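Long-range contacts in pectate lyase (Pectobacterium carotovorum, PDB 4U49), which cleaves (1->4)-alpha-D-galacturonan by calcium-dependent elimination and probably also attacks highly methylated pectins: residues A[259-264]-A[318-323]; A[286-291]-A[333-338]; A[223-228]-A[250-255]; A[236-241]-A[267-272]; A[151-156]-A[194-199]. One frame throughout, in Å; residues are numbered along the deposited sequence.

In the fold
All five contacts belong to the right-handed parallel beta-helix expected of this polysaccharide lyase family 3 enzyme, or to loops around it. Contact 4 pairs strands of successive coils; its Leu269 and Ile271 pack on Trp254 and Leu253 of contact 3, whose centre is about 16 Å away. Contact 5 lies about 12 Å from contact 3, centre to centre, and the two are joined by a salt bridge, Lys227 NZ to Asp198 OD1 at 2.8 Å. Contact 5 holds Asp194 and Ile195 of the calcium site, empty in this chain; Asp226 and His250 of contact 3 lie beside it. Contacts 1 and 2 lie away from that site; Phe290 of the latter packs on Gly264 and Asn263.

Contact 1. Residues A[259-264]-A[318-323]; sequences DCTNNG and VEKGKG
The carboxylate of Glu319 takes two successive backbone amides in different ways. Asn262 N meets OE2 on its syn lone pair at 2.7 Å, with 159° at the hydrogen, whereas Asn263 N reaches OE1 of Glu319 from above the carboxylate plane at 3.0 Å. The amide of Asn263 is the second flat group: Val318 O lies in its plane and accepts from Asn263 ND2 at 3.0 Å, and ND2 also donates to Cys257 O. On the other branch, OD1 takes a bond from Arg267. Glu319 reaches the turn because CG is anti to the backbone N (chi1 177°) and the chain then bends at chi2 (69°), which brings the acid back over the type II turn from Cys260 to Asn263. The Cys257–Cys260 disulfide ties the backbone at the start of this turn. A water bridges Glu319 OE1, at 2.5 Å, and Asn263 O. Separately, Lys320 N donates to Cys260 O at 3.2 Å from well above the carbonyl plane. The aliphatic part of Lys320 crosses Thr261 obliquely, CD lying 3.4 Å from Thr261 OG1. Gly321 occupies the third position of a second type II turn, from Glu319 to Lys322. One acid thus grips two turn amides and a water, and such donors would be expected to stabilise its ionised form.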
# COMPACT_ATOMS: atom_id res chain seq x y z
N ASP A 259 5.76 -22.34 -5.21
CA ASP A 259 5.42 -23.76 -5.32
C ASP A 259 3.94 -24.02 -5.58
O ASP A 259 3.40 -25.04 -5.16
CB ASP A 259 5.85 -24.49 -4.05
CG ASP A 259 5.15 -23.97 -2.81
OD1 ASP A 259 4.45 -22.94 -2.90
OD2 ASP A 259 5.29 -24.60 -1.74
N CYS A 260 3.28 -23.10 -6.28
CA CYS A 260 1.84 -23.20 -6.49
C CYS A 260 1.44 -24.21 -7.56
O CYS A 260 2.25 -24.58 -8.41
CB CYS A 260 1.27 -21.83 -6.87
SG CYS A 260 0.96 -20.74 -5.46
N THR A 261 0.18 -24.63 -7.52
CA THR A 261 -0.40 -25.44 -8.58
C THR A 261 -0.45 -24.61 -9.85
O THR A 261 -0.85 -23.45 -9.82
CB THR A 261 -1.81 -25.93 -8.21
OG1 THR A 261 -1.74 -26.74 -7.02
CG2 THR A 261 -2.42 -26.75 -9.34
N ASN A 262 -0.03 -25.21 -10.97
CA ASN A 262 0.04 -24.50 -12.25
C ASN A 262 0.90 -23.24 -12.11
O ASN A 262 0.53 -22.17 -12.59
CB ASN A 262 -1.36 -24.16 -12.75
CG ASN A 262 -1.36 -23.57 -14.15
OD1 ASN A 262 -0.52 -23.91 -14.98
ND2 ASN A 262 -2.29 -22.66 -14.41
N ASN A 263 2.04 -23.38 -11.45
CA ASN A 263 2.91 -22.23 -11.21
C ASN A 263 3.57 -21.77 -12.50
O ASN A 263 3.76 -22.55 -13.43
CB ASN A 263 3.99 -22.58 -10.18
CG ASN A 263 4.46 -21.37 -9.40
OD1 ASN A 263 3.94 -20.27 -9.57
ND2 ASN A 263 5.45 -21.58 -8.54
N GLY A 264 3.90 -20.48 -12.55
CA GLY A 264 4.53 -19.91 -13.73
C GLY A 264 4.55 -18.40 -13.62
O GLY A 264 4.16 -17.84 -12.60
N VAL A 318 8.77 -23.60 -8.74
CA VAL A 318 8.45 -24.98 -9.13
C VAL A 318 6.95 -25.23 -9.15
O VAL A 318 6.17 -24.46 -8.59
CB VAL A 318 9.11 -26.00 -8.18
CG1 VAL A 318 10.63 -25.85 -8.20
CG2 VAL A 318 8.57 -25.86 -6.77
N GLU A 319 6.56 -26.31 -9.82
CA GLU A 319 5.19 -26.78 -9.79
C GLU A 319 4.94 -27.50 -8.48
O GLU A 319 5.81 -28.21 -7.98
CB GLU A 319 4.91 -27.71 -10.98
CG GLU A 319 3.52 -28.31 -10.99
CD GLU A 319 2.44 -27.28 -11.27
OE1 GLU A 319 2.77 -26.23 -11.85
OE2 GLU A 319 1.27 -27.52 -10.91
N LYS A 320 3.74 -27.32 -7.91
CA LYS A 320 3.40 -27.98 -6.65
C LYS A 320 3.59 -29.48 -6.76
O LYS A 320 3.13 -30.11 -7.72
CB LYS A 320 1.96 -27.66 -6.25
CG LYS A 320 1.61 -28.14 -4.85
CD LYS A 320 0.19 -27.78 -4.46
CE LYS A 320 -0.09 -28.16 -3.02
NZ LYS A 320 0.21 -29.60 -2.76
N GLY A 321 4.28 -30.05 -5.78
CA GLY A 321 4.53 -31.48 -5.76
C GLY A 321 5.82 -31.88 -6.45
O GLY A 321 6.13 -33.06 -6.57
N LYS A 322 6.58 -30.88 -6.89
CA LYS A 322 7.85 -31.15 -7.57
C LYS A 322 9.02 -30.52 -6.84
O LYS A 322 9.85 -29.83 -7.44
CB LYS A 322 7.78 -30.66 -9.02
CG LYS A 322 6.62 -31.25 -9.79
CD LYS A 322 6.78 -31.09 -11.29
CE LYS A 322 5.68 -31.84 -12.03
NZ LYS A 322 5.84 -31.74 -13.51
N GLY A 323 9.10 -30.77 -5.53
CA GLY A 323 10.18 -30.27 -4.72
C GLY A 323 9.83 -28.97 -4.03
O GLY A 323 8.66 -28.56 -4.01
O HOH W 1 4.53 -25.04 -13.09

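Contact 2. Residues A[286-291]-A[333-338]; sequences VNRNFG and DTKNCK
Strand 282-287 ends as the chain turns through 288-290, and the segment 333-338 comes alongside before strand 337-338 begins, so that Arg288 and Asn336 are the nearest pair, 6.1 Å between CA atoms. Asn336 carries most of the contact. Its CG stands anti to the carbonyl carbon (chi1 -60°), and CB lies 3.9 Å from Val286 CG2, a methyl that also touches Cys337 SG at 4.0 Å. The Asn336 side chain crosses that of Arg288 at about a right angle, the amide and guanidinium planes 30° apart: OD1 rests 3.5 Å from Arg288 CG, and ND2 lies by Gly291 while donating to Asp292 O. Lys335 starts in the crowded position between N and the carbonyl carbon (chi1 63°) and bends at its last torsion. That curl brings NZ onto an in-plane lone pair of Asn336 OD1 at 2.7 Å; together with the ND2 bond this holds the amide's rotation. Lys335 NZ also lies 3.2 Å from Arg288 O. The guanidinium forms a salt bridge with Glu314 and a cation-pi contact with Tyr328. Thr334 OG1 accepts from Cys337 N at 2.9 Å, an ST motif leading into strand 337-338, where Cys337 is disulfide-bonded to Cys312. That strand pairs in parallel with 294-301, and its start meets the end of strand 282-287 and the following turn in the C-terminal part of the right-handed parallel beta-helix.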
# COMPACT_ATOMS: atom_id res chain seq x y z
N VAL A 286 10.98 -12.99 -6.08
CA VAL A 286 10.67 -13.26 -7.48
C VAL A 286 11.20 -14.62 -7.93
O VAL A 286 12.25 -15.07 -7.48
CB VAL A 286 11.24 -12.17 -8.40
CG1 VAL A 286 10.53 -10.84 -8.17
CG2 VAL A 286 12.74 -12.01 -8.19
N ASN A 287 10.46 -15.28 -8.81
CA ASN A 287 10.92 -16.51 -9.43
C ASN A 287 11.79 -16.22 -10.64
O ASN A 287 11.30 -15.76 -11.67
CB ASN A 287 9.74 -17.39 -9.85
CG ASN A 287 8.97 -17.92 -8.66
OD1 ASN A 287 9.56 -18.34 -7.66
ND2 ASN A 287 7.64 -17.89 -8.75
N ARG A 288 13.09 -16.49 -10.51
CA ARG A 288 14.06 -16.19 -11.56
C ARG A 288 13.72 -16.86 -12.89
O ARG A 288 13.83 -16.25 -13.95
CB ARG A 288 15.46 -16.63 -11.11
CG ARG A 288 16.54 -16.45 -12.17
CD ARG A 288 17.83 -17.15 -11.77
NE ARG A 288 18.46 -16.51 -10.62
CZ ARG A 288 19.50 -17.02 -9.96
NH1 ARG A 288 20.01 -18.19 -10.33
NH2 ARG A 288 20.01 -16.37 -8.92
N ASN A 289 13.28 -18.12 -12.82
CA ASN A 289 13.04 -18.90 -14.02
C ASN A 289 11.73 -18.58 -14.73
O ASN A 289 11.56 -18.88 -15.91
CB ASN A 289 13.10 -20.40 -13.69
CG ASN A 289 12.14 -20.79 -12.58
OD1 ASN A 289 12.03 -20.10 -11.56
ND2 ASN A 289 11.45 -21.91 -12.76
N PHE A 290 10.79 -17.97 -14.02
CA PHE A 290 9.48 -17.67 -14.59
C PHE A 290 9.40 -16.23 -15.10
O PHE A 290 8.34 -15.78 -15.53
CB PHE A 290 8.37 -17.95 -13.58
CG PHE A 290 8.14 -19.41 -13.31
CD1 PHE A 290 8.36 -20.35 -14.30
CD2 PHE A 290 7.70 -19.85 -12.07
CE1 PHE A 290 8.14 -21.70 -14.06
CE2 PHE A 290 7.49 -21.19 -11.82
CZ PHE A 290 7.71 -22.12 -12.82
N GLY A 291 10.52 -15.52 -15.06
CA GLY A 291 10.61 -14.21 -15.67
C GLY A 291 10.07 -13.05 -14.84
O GLY A 291 9.97 -11.93 -15.35
N ASP A 333 20.30 -5.18 -9.38
CA ASP A 333 20.62 -4.90 -10.78
C ASP A 333 20.70 -6.16 -11.65
O ASP A 333 21.60 -6.30 -12.47
CB ASP A 333 21.94 -4.13 -10.87
CG ASP A 333 21.90 -2.81 -10.13
OD1 ASP A 333 20.96 -2.03 -10.38
OD2 ASP A 333 22.78 -2.57 -9.28
N THR A 334 19.75 -7.07 -11.46
CA THR A 334 19.65 -8.25 -12.30
C THR A 334 18.39 -8.18 -13.16
O THR A 334 17.59 -7.26 -13.00
CB THR A 334 19.61 -9.54 -11.46
OG1 THR A 334 18.44 -9.53 -10.63
CG2 THR A 334 20.85 -9.65 -10.59
N LYS A 335 18.22 -9.15 -14.05
CA LYS A 335 17.07 -9.15 -14.95
C LYS A 335 15.76 -9.29 -14.18
O LYS A 335 14.72 -8.78 -14.60
CB LYS A 335 17.19 -10.26 -16.00
CG LYS A 335 17.22 -11.67 -15.45
CD LYS A 335 17.37 -12.70 -16.56
CE LYS A 335 17.40 -14.12 -16.02
NZ LYS A 335 16.11 -14.53 -15.40
N ASN A 336 15.80 -9.95 -13.03
CA ASN A 336 14.61 -10.15 -12.21
C ASN A 336 14.50 -9.15 -11.06
O ASN A 336 13.41 -8.82 -10.61
CB ASN A 336 14.57 -11.58 -11.66
CG ASN A 336 14.55 -12.63 -12.76
OD1 ASN A 336 15.58 -13.21 -13.09
ND2 ASN A 336 13.38 -12.87 -13.32
N CYS A 337 15.65 -8.68 -10.58
CA CYS A 337 15.65 -7.68 -9.52
C CYS A 337 16.15 -6.34 -10.06
O CYS A 337 17.33 -6.01 -9.93
CB CYS A 337 16.51 -8.14 -8.34
SG CYS A 337 15.78 -9.54 -7.42
N LYS A 338 15.24 -5.59 -10.67
CA LYS A 338 15.57 -4.28 -11.20
C LYS A 338 15.53 -3.25 -10.08
O LYS A 338 14.65 -2.39 -10.03
CB LYS A 338 14.62 -3.89 -12.33
CG LYS A 338 14.75 -4.78 -13.55
CD LYS A 338 13.90 -4.28 -14.71
CE LYS A 338 14.06 -5.18 -15.92
NZ LYS A 338 13.23 -4.73 -17.07

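Contact 3. Residues A[223-228]-A[250-255]; sequences GKPDKV and HGKLWR
Two successive coils of the parallel beta-helix meet here close to the calcium site, through a single backbone bridge between Lys227 and Lys252. Lys252 N donates to Asp226 O at 2.8 Å, somewhat above the carbonyl plane, and Val228 N donates to Lys252 O at 2.9 Å, nearly along the C=O axis. The chains run in the same direction. Gly251 approaches the bridge so tightly that its CA is 3.2 Å from Asp226 O, a CA-H...O contact made possible because Gly251 has no side chain. Lys252, bent at chi3 and chi4, lies beside Pro225, with NZ 3.5 Å from Pro225 CB. A water bound to Lys252 NZ donates to Asp226 O, giving that carbonyl a second donor. On the buried side Val228 points CG2 at His250 ND1 (3.6 Å, oblique to the ring), while its CB touches Leu253 CD1 at 4.0 Å. His250 NE2 is satisfied by Thr247 O. Asp226 OD1 takes a weak bond from Asn216, a calcium ligand in a structure of this protein; no calcium is bound in this chain. The two backbone bonds join the loop entering strand 229-230 to strand 252-255, which turns a corner at Leu253: in-register stacking of neighbouring coils, as in a right-handed parallel beta-helix.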
# COMPACT_ATOMS: atom_id res chain seq x y z
N GLY A 223 -1.66 -20.09 10.67
CA GLY A 223 -0.45 -19.47 11.18
C GLY A 223 0.53 -19.12 10.07
O GLY A 223 1.74 -19.06 10.29
N LYS A 224 -0.01 -18.89 8.87
CA LYS A 224 0.81 -18.55 7.71
C LYS A 224 1.56 -17.24 7.93
O LYS A 224 1.08 -16.36 8.66
CB LYS A 224 -0.07 -18.46 6.46
N PRO A 225 2.74 -17.10 7.31
CA PRO A 225 3.50 -15.85 7.36
C PRO A 225 2.69 -14.67 6.85
O PRO A 225 1.98 -14.80 5.85
CB PRO A 225 4.70 -16.14 6.45
CG PRO A 225 4.87 -17.61 6.51
CD PRO A 225 3.48 -18.17 6.61
N ASP A 226 2.79 -13.53 7.53
CA ASP A 226 2.04 -12.34 7.14
C ASP A 226 2.50 -11.81 5.79
O ASP A 226 3.70 -11.80 5.49
CB ASP A 226 2.17 -11.26 8.21
CG ASP A 226 1.53 -11.66 9.53
OD1 ASP A 226 2.04 -11.25 10.59
OD2 ASP A 226 0.51 -12.38 9.50
N LYS A 227 1.55 -11.38 4.97
CA LYS A 227 1.87 -10.84 3.66
C LYS A 227 0.89 -9.74 3.27
O LYS A 227 -0.31 -9.83 3.55
CB LYS A 227 1.89 -11.95 2.61
CG LYS A 227 0.54 -12.59 2.36
CD LYS A 227 0.65 -14.09 2.17
CE LYS A 227 -0.66 -14.67 1.65
NZ LYS A 227 -1.83 -14.22 2.46
N VAL A 228 1.40 -8.70 2.64
CA VAL A 228 0.59 -7.53 2.31
C VAL A 228 -0.11 -7.68 0.97
O VAL A 228 -1.32 -7.44 0.86
CB VAL A 228 1.45 -6.26 2.27
CG1 VAL A 228 0.59 -5.04 2.00
CG2 VAL A 228 2.23 -6.11 3.57
N HIS A 250 5.39 -6.30 10.06
CA HIS A 250 4.96 -7.00 8.86
C HIS A 250 5.79 -8.24 8.55
O HIS A 250 6.88 -8.43 9.09
CB HIS A 250 5.00 -6.05 7.66
CG HIS A 250 3.93 -5.01 7.68
ND1 HIS A 250 2.76 -5.13 6.96
CD2 HIS A 250 3.85 -3.82 8.33
CE1 HIS A 250 2.01 -4.07 7.17
NE2 HIS A 250 2.64 -3.26 8.00
N GLY A 251 5.27 -9.09 7.66
CA GLY A 251 5.98 -10.26 7.21
C GLY A 251 6.67 -10.00 5.88
O GLY A 251 7.83 -9.61 5.85
N LYS A 252 5.94 -10.21 4.80
CA LYS A 252 6.43 -9.93 3.45
C LYS A 252 5.53 -8.92 2.77
O LYS A 252 4.32 -8.92 2.98
CB LYS A 252 6.49 -11.20 2.61
CG LYS A 252 7.48 -12.25 3.09
CD LYS A 252 7.50 -13.45 2.15
CE LYS A 252 6.22 -14.26 2.25
NZ LYS A 252 6.16 -15.06 3.51
N LEU A 253 6.10 -8.04 1.96
CA LEU A 253 5.28 -7.16 1.15
C LEU A 253 4.67 -7.94 -0.01
O LEU A 253 3.48 -7.82 -0.29
CB LEU A 253 6.09 -5.97 0.62
CG LEU A 253 5.32 -5.05 -0.33
CD1 LEU A 253 4.28 -4.22 0.41
CD2 LEU A 253 6.26 -4.14 -1.11
N TRP A 254 5.50 -8.75 -0.65
CA TRP A 254 5.14 -9.35 -1.93
C TRP A 254 6.05 -10.53 -2.26
O TRP A 254 7.27 -10.42 -2.20
CB TRP A 254 5.21 -8.29 -3.03
CG TRP A 254 4.67 -8.68 -4.37
CD1 TRP A 254 3.40 -8.47 -4.84
CD2 TRP A 254 5.39 -9.30 -5.43
NE1 TRP A 254 3.29 -8.95 -6.12
CE2 TRP A 254 4.50 -9.46 -6.51
CE3 TRP A 254 6.71 -9.75 -5.57
CZ2 TRP A 254 4.88 -10.05 -7.71
CZ3 TRP A 254 7.08 -10.34 -6.77
CH2 TRP A 254 6.17 -10.48 -7.82
N ARG A 255 5.45 -11.66 -2.61
CA ARG A 255 6.22 -12.83 -3.04
C ARG A 255 5.45 -13.62 -4.09
O ARG A 255 4.36 -14.12 -3.83
CB ARG A 255 6.55 -13.74 -1.85
CG ARG A 255 6.96 -15.17 -2.21
CD ARG A 255 8.41 -15.27 -2.68
NE ARG A 255 8.90 -16.65 -2.60
CZ ARG A 255 9.14 -17.44 -3.65
NH1 ARG A 255 9.59 -18.67 -3.46
NH2 ARG A 255 8.95 -16.99 -4.88
O HOH W 2 6.01 -13.26 5.56

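Contact 4. Residues A[236-241]-A[267-272]; sequences SHTIVQ and RNLTII
His237 sets CG anti to its backbone N (chi1 -167°), and Thr270 sets OG1 beside its own N, anti to the carbonyl carbon; together these turns put His237 NE2 2.6 Å from Thr270 OG1, in a hydrogen bond. The hydroxyl lies at the ring edge, in its plane. Asn268 O occupies the same edge, near CD2, while Ile239 CG1 lies over one ring face. The Asn268 amide stands 85° to the ring, with CB 3.7 Å from His237 CD2; Asn268 OD1 accepts from Val293 N. The backbones of these residues belong to strands 236-241 and 267-271, which run parallel, axes 10° apart and 4.7 Å at closest approach, as neighbouring rungs of a right-handed parallel beta-helix. Thr270 N donates to Thr238 O and Val240 N to Thr270 O, each at 2.8 Å and nearly along the C=O axis. On the inner face, Val240, Leu269 and Ile271, with the methyl of Thr238, form a largely apolar row: Leu269 CD1 packs 4.1 Å from Thr238 CG2, and Leu269 and Ile271 reach on to Trp254 and Leu253. Thr238 OG1 is held by Gln231. At the far end Ile272 lays CD1 3.8 Å from Ile239 CG2 and runs side by side with Gln241. Ile272 N still donates to Val240 O, at 2.7 Å, though clearly bent where the chain leaves strand 267-271.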
# COMPACT_ATOMS: atom_id res chain seq x y z
N SER A 236 0.65 -10.47 -14.98
CA SER A 236 -0.00 -9.52 -14.10
C SER A 236 1.02 -8.55 -13.53
O SER A 236 2.21 -8.86 -13.45
CB SER A 236 -0.71 -10.26 -12.96
OG SER A 236 0.22 -10.97 -12.17
N HIS A 237 0.56 -7.37 -13.14
CA HIS A 237 1.45 -6.33 -12.67
C HIS A 237 0.83 -5.56 -11.50
O HIS A 237 -0.25 -5.00 -11.62
CB HIS A 237 1.78 -5.37 -13.81
CG HIS A 237 2.91 -4.43 -13.52
ND1 HIS A 237 3.17 -3.32 -14.30
CD2 HIS A 237 3.85 -4.44 -12.55
CE1 HIS A 237 4.22 -2.69 -13.81
NE2 HIS A 237 4.66 -3.35 -12.75
N THR A 238 1.53 -5.55 -10.37
CA THR A 238 1.12 -4.72 -9.25
C THR A 238 2.08 -3.54 -9.12
O THR A 238 3.30 -3.72 -9.10
CB THR A 238 1.09 -5.51 -7.92
OG1 THR A 238 0.06 -6.50 -7.98
CG2 THR A 238 0.81 -4.57 -6.75
N ILE A 239 1.50 -2.34 -9.05
CA ILE A 239 2.26 -1.11 -8.93
C ILE A 239 1.97 -0.44 -7.59
O ILE A 239 0.81 -0.29 -7.20
CB ILE A 239 1.92 -0.11 -10.07
CG1 ILE A 239 2.20 -0.75 -11.43
CG2 ILE A 239 2.71 1.18 -9.90
CD1 ILE A 239 1.86 0.16 -12.61
N VAL A 240 3.03 -0.07 -6.88
CA VAL A 240 2.92 0.62 -5.60
C VAL A 240 3.54 2.01 -5.70
O VAL A 240 4.74 2.14 -5.94
CB VAL A 240 3.62 -0.17 -4.47
CG1 VAL A 240 3.59 0.61 -3.17
CG2 VAL A 240 2.99 -1.55 -4.29
N GLN A 241 2.72 3.05 -5.53
CA GLN A 241 3.20 4.42 -5.68
C GLN A 241 2.58 5.37 -4.66
O GLN A 241 1.83 4.95 -3.78
CB GLN A 241 2.91 4.92 -7.11
CG GLN A 241 1.43 5.10 -7.44
CD GLN A 241 1.18 5.27 -8.93
OE1 GLN A 241 1.58 4.44 -9.74
NE2 GLN A 241 0.50 6.35 -9.30
N ARG A 267 5.21 -12.80 -13.05
CA ARG A 267 4.43 -12.00 -12.13
C ARG A 267 5.27 -10.79 -11.77
O ARG A 267 6.38 -10.93 -11.25
CB ARG A 267 4.05 -12.79 -10.87
CG ARG A 267 3.27 -14.07 -11.14
CD ARG A 267 2.81 -14.68 -9.82
NE ARG A 267 2.06 -15.92 -10.02
CZ ARG A 267 2.57 -17.12 -9.80
NH1 ARG A 267 3.81 -17.25 -9.36
NH2 ARG A 267 1.82 -18.21 -10.00
N ASN A 268 4.76 -9.60 -12.06
CA ASN A 268 5.58 -8.39 -11.95
C ASN A 268 5.15 -7.45 -10.83
O ASN A 268 3.97 -7.29 -10.55
CB ASN A 268 5.58 -7.64 -13.28
CG ASN A 268 6.17 -8.46 -14.40
OD1 ASN A 268 7.15 -9.18 -14.21
ND2 ASN A 268 5.57 -8.36 -15.58
N LEU A 269 6.15 -6.84 -10.20
CA LEU A 269 5.93 -5.84 -9.16
C LEU A 269 6.74 -4.59 -9.47
O LEU A 269 7.92 -4.68 -9.79
CB LEU A 269 6.33 -6.38 -7.79
CG LEU A 269 6.30 -5.37 -6.64
CD1 LEU A 269 4.87 -5.08 -6.20
CD2 LEU A 269 7.15 -5.82 -5.45
N THR A 270 6.10 -3.43 -9.38
CA THR A 270 6.85 -2.18 -9.47
C THR A 270 6.56 -1.31 -8.26
O THR A 270 5.42 -0.91 -8.02
CB THR A 270 6.52 -1.40 -10.75
OG1 THR A 270 6.85 -2.20 -11.89
CG2 THR A 270 7.32 -0.11 -10.80
N ILE A 271 7.60 -1.03 -7.48
CA ILE A 271 7.47 -0.10 -6.38
C ILE A 271 8.01 1.24 -6.84
O ILE A 271 9.22 1.43 -6.93
CB ILE A 271 8.24 -0.56 -5.12
CG1 ILE A 271 7.73 -1.91 -4.63
CG2 ILE A 271 8.12 0.48 -4.02
CD1 ILE A 271 8.49 -2.43 -3.43
N ILE A 272 7.11 2.16 -7.16
CA ILE A 272 7.52 3.50 -7.57
C ILE A 272 7.98 4.28 -6.34
O ILE A 272 9.02 4.94 -6.36
CB ILE A 272 6.39 4.24 -8.30
CG1 ILE A 272 5.96 3.45 -9.54
CG2 ILE A 272 6.84 5.65 -8.68
CD1 ILE A 272 4.97 4.17 -10.43

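Contact 5. Residues A[151-156]-A[194-199]; sequences DKQPPV and DICEDA
Glu197 is fully extended, with CG anti to the backbone N (chi1 -174°) and the next torsion also anti, so that its carboxylate is carried straight across to the loop 151-156. There OE1 takes Gln153 N on its syn lone pair, at 2.9 Å and 157° at the hydrogen, the one clear hydrogen bond between the segments. Gln153 answers with CG anti to the carbonyl carbon and an extended chain beyond it, running past Glu197 in the opposite direction; its amide plane lies only 22° from the carboxylate plane. CG of Gln153 thereby sits 3.4 Å from Glu197 OE1, and Gln153 NE2 rests 3.5 Å from Cys196 SG. Gln153 OE1 accepts from Ser147 N, which holds the amide in this orientation. Cys196 sets SG anti to its backbone N, where it is bonded to Cys146. Lys152 bends at chi2 and chi4 and crosses Glu197 at about a right angle: its aliphatic CD touches Glu197 OE2 at 3.5 Å, while NZ stays 4.8 Å from that oxygen, where it may still favour the ionised acid. Asp176 lies close to Glu197 OE1, a like charge that might raise the acid's pKa. Asp194 and Ile195, which contribute to the calcium site in a structure of this protein, lie just before Cys196. The loop 194-199 joins strand 184-192 to strand 200-202, with Ile195 packed on strand 213-216; the loop 151-156, between strands 141-142 and 157-160, meets it through Glu197 and Cys196.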
# COMPACT_ATOMS: atom_id res chain seq x y z
N ASP A 151 -7.62 -20.40 5.47
CA ASP A 151 -8.46 -20.50 4.28
C ASP A 151 -8.85 -19.13 3.74
O ASP A 151 -8.83 -18.14 4.47
CB ASP A 151 -9.71 -21.33 4.59
CG ASP A 151 -9.40 -22.58 5.40
OD1 ASP A 151 -8.46 -23.31 5.02
OD2 ASP A 151 -10.10 -22.84 6.40
N LYS A 152 -9.22 -19.08 2.46
CA LYS A 152 -9.56 -17.82 1.80
C LYS A 152 -10.77 -17.15 2.42
O LYS A 152 -11.83 -17.77 2.58
CB LYS A 152 -9.81 -18.06 0.31
CG LYS A 152 -8.63 -18.65 -0.45
CD LYS A 152 -7.48 -17.65 -0.56
CE LYS A 152 -6.34 -18.20 -1.41
NZ LYS A 152 -5.65 -19.34 -0.73
N GLN A 153 -10.62 -15.88 2.77
CA GLN A 153 -11.71 -15.10 3.34
C GLN A 153 -12.29 -14.17 2.27
O GLN A 153 -11.62 -13.87 1.28
CB GLN A 153 -11.21 -14.30 4.55
CG GLN A 153 -10.42 -15.15 5.55
CD GLN A 153 -10.18 -14.45 6.87
OE1 GLN A 153 -11.05 -13.75 7.39
NE2 GLN A 153 -8.99 -14.64 7.43
N PRO A 154 -13.54 -13.73 2.45
CA PRO A 154 -14.13 -12.85 1.44
C PRO A 154 -13.46 -11.48 1.40
O PRO A 154 -13.07 -10.96 2.44
CB PRO A 154 -15.59 -12.73 1.88
CG PRO A 154 -15.60 -13.10 3.32
CD PRO A 154 -14.51 -14.11 3.49
N PRO A 155 -13.31 -10.91 0.20
CA PRO A 155 -12.79 -9.55 0.09
C PRO A 155 -13.79 -8.53 0.63
O PRO A 155 -15.00 -8.73 0.50
CB PRO A 155 -12.58 -9.37 -1.42
CG PRO A 155 -13.48 -10.36 -2.06
CD PRO A 155 -13.56 -11.53 -1.12
N VAL A 156 -13.29 -7.47 1.26
CA VAL A 156 -14.16 -6.38 1.71
C VAL A 156 -14.64 -5.61 0.49
O VAL A 156 -15.76 -5.10 0.46
CB VAL A 156 -13.42 -5.44 2.69
CG1 VAL A 156 -14.34 -4.30 3.13
CG2 VAL A 156 -12.92 -6.22 3.89
N ASP A 194 -5.84 -2.77 10.28
CA ASP A 194 -5.17 -4.00 10.70
C ASP A 194 -5.38 -5.07 9.63
O ASP A 194 -6.49 -5.58 9.46
CB ASP A 194 -5.71 -4.49 12.05
CG ASP A 194 -4.84 -5.57 12.67
OD1 ASP A 194 -3.60 -5.43 12.63
OD2 ASP A 194 -5.40 -6.55 13.21
N ILE A 195 -4.32 -5.38 8.89
CA ILE A 195 -4.38 -6.40 7.85
C ILE A 195 -4.80 -7.74 8.44
O ILE A 195 -4.22 -8.21 9.41
CB ILE A 195 -3.03 -6.58 7.13
CG1 ILE A 195 -2.64 -5.30 6.40
CG2 ILE A 195 -3.10 -7.75 6.15
CD1 ILE A 195 -1.30 -5.40 5.68
N CYS A 196 -5.83 -8.33 7.85
CA CYS A 196 -6.28 -9.66 8.26
C CYS A 196 -5.53 -10.72 7.44
O CYS A 196 -4.45 -11.15 7.83
CB CYS A 196 -7.79 -9.79 8.10
SG CYS A 196 -8.49 -11.38 8.62
N GLU A 197 -6.09 -11.13 6.30
CA GLU A 197 -5.43 -12.11 5.45
C GLU A 197 -4.42 -11.43 4.52
O GLU A 197 -3.21 -11.63 4.64
CB GLU A 197 -6.45 -12.91 4.63
CG GLU A 197 -5.83 -14.04 3.83
CD GLU A 197 -6.84 -14.80 2.98
OE1 GLU A 197 -8.05 -14.56 3.13
OE2 GLU A 197 -6.41 -15.65 2.17
N ASP A 198 -4.93 -10.64 3.58
CA ASP A 198 -4.09 -9.80 2.72
C ASP A 198 -4.61 -8.37 2.77
O ASP A 198 -5.75 -8.13 3.17
CB ASP A 198 -4.10 -10.30 1.27
CG ASP A 198 -3.53 -11.70 1.13
OD1 ASP A 198 -2.30 -11.83 0.99
OD2 ASP A 198 -4.32 -12.67 1.15
N ALA A 199 -3.78 -7.42 2.35
CA ALA A 199 -4.25 -6.05 2.19
C ALA A 199 -4.91 -5.90 0.83
O ALA A 199 -5.99 -5.33 0.70
CB ALA A 199 -3.11 -5.06 2.35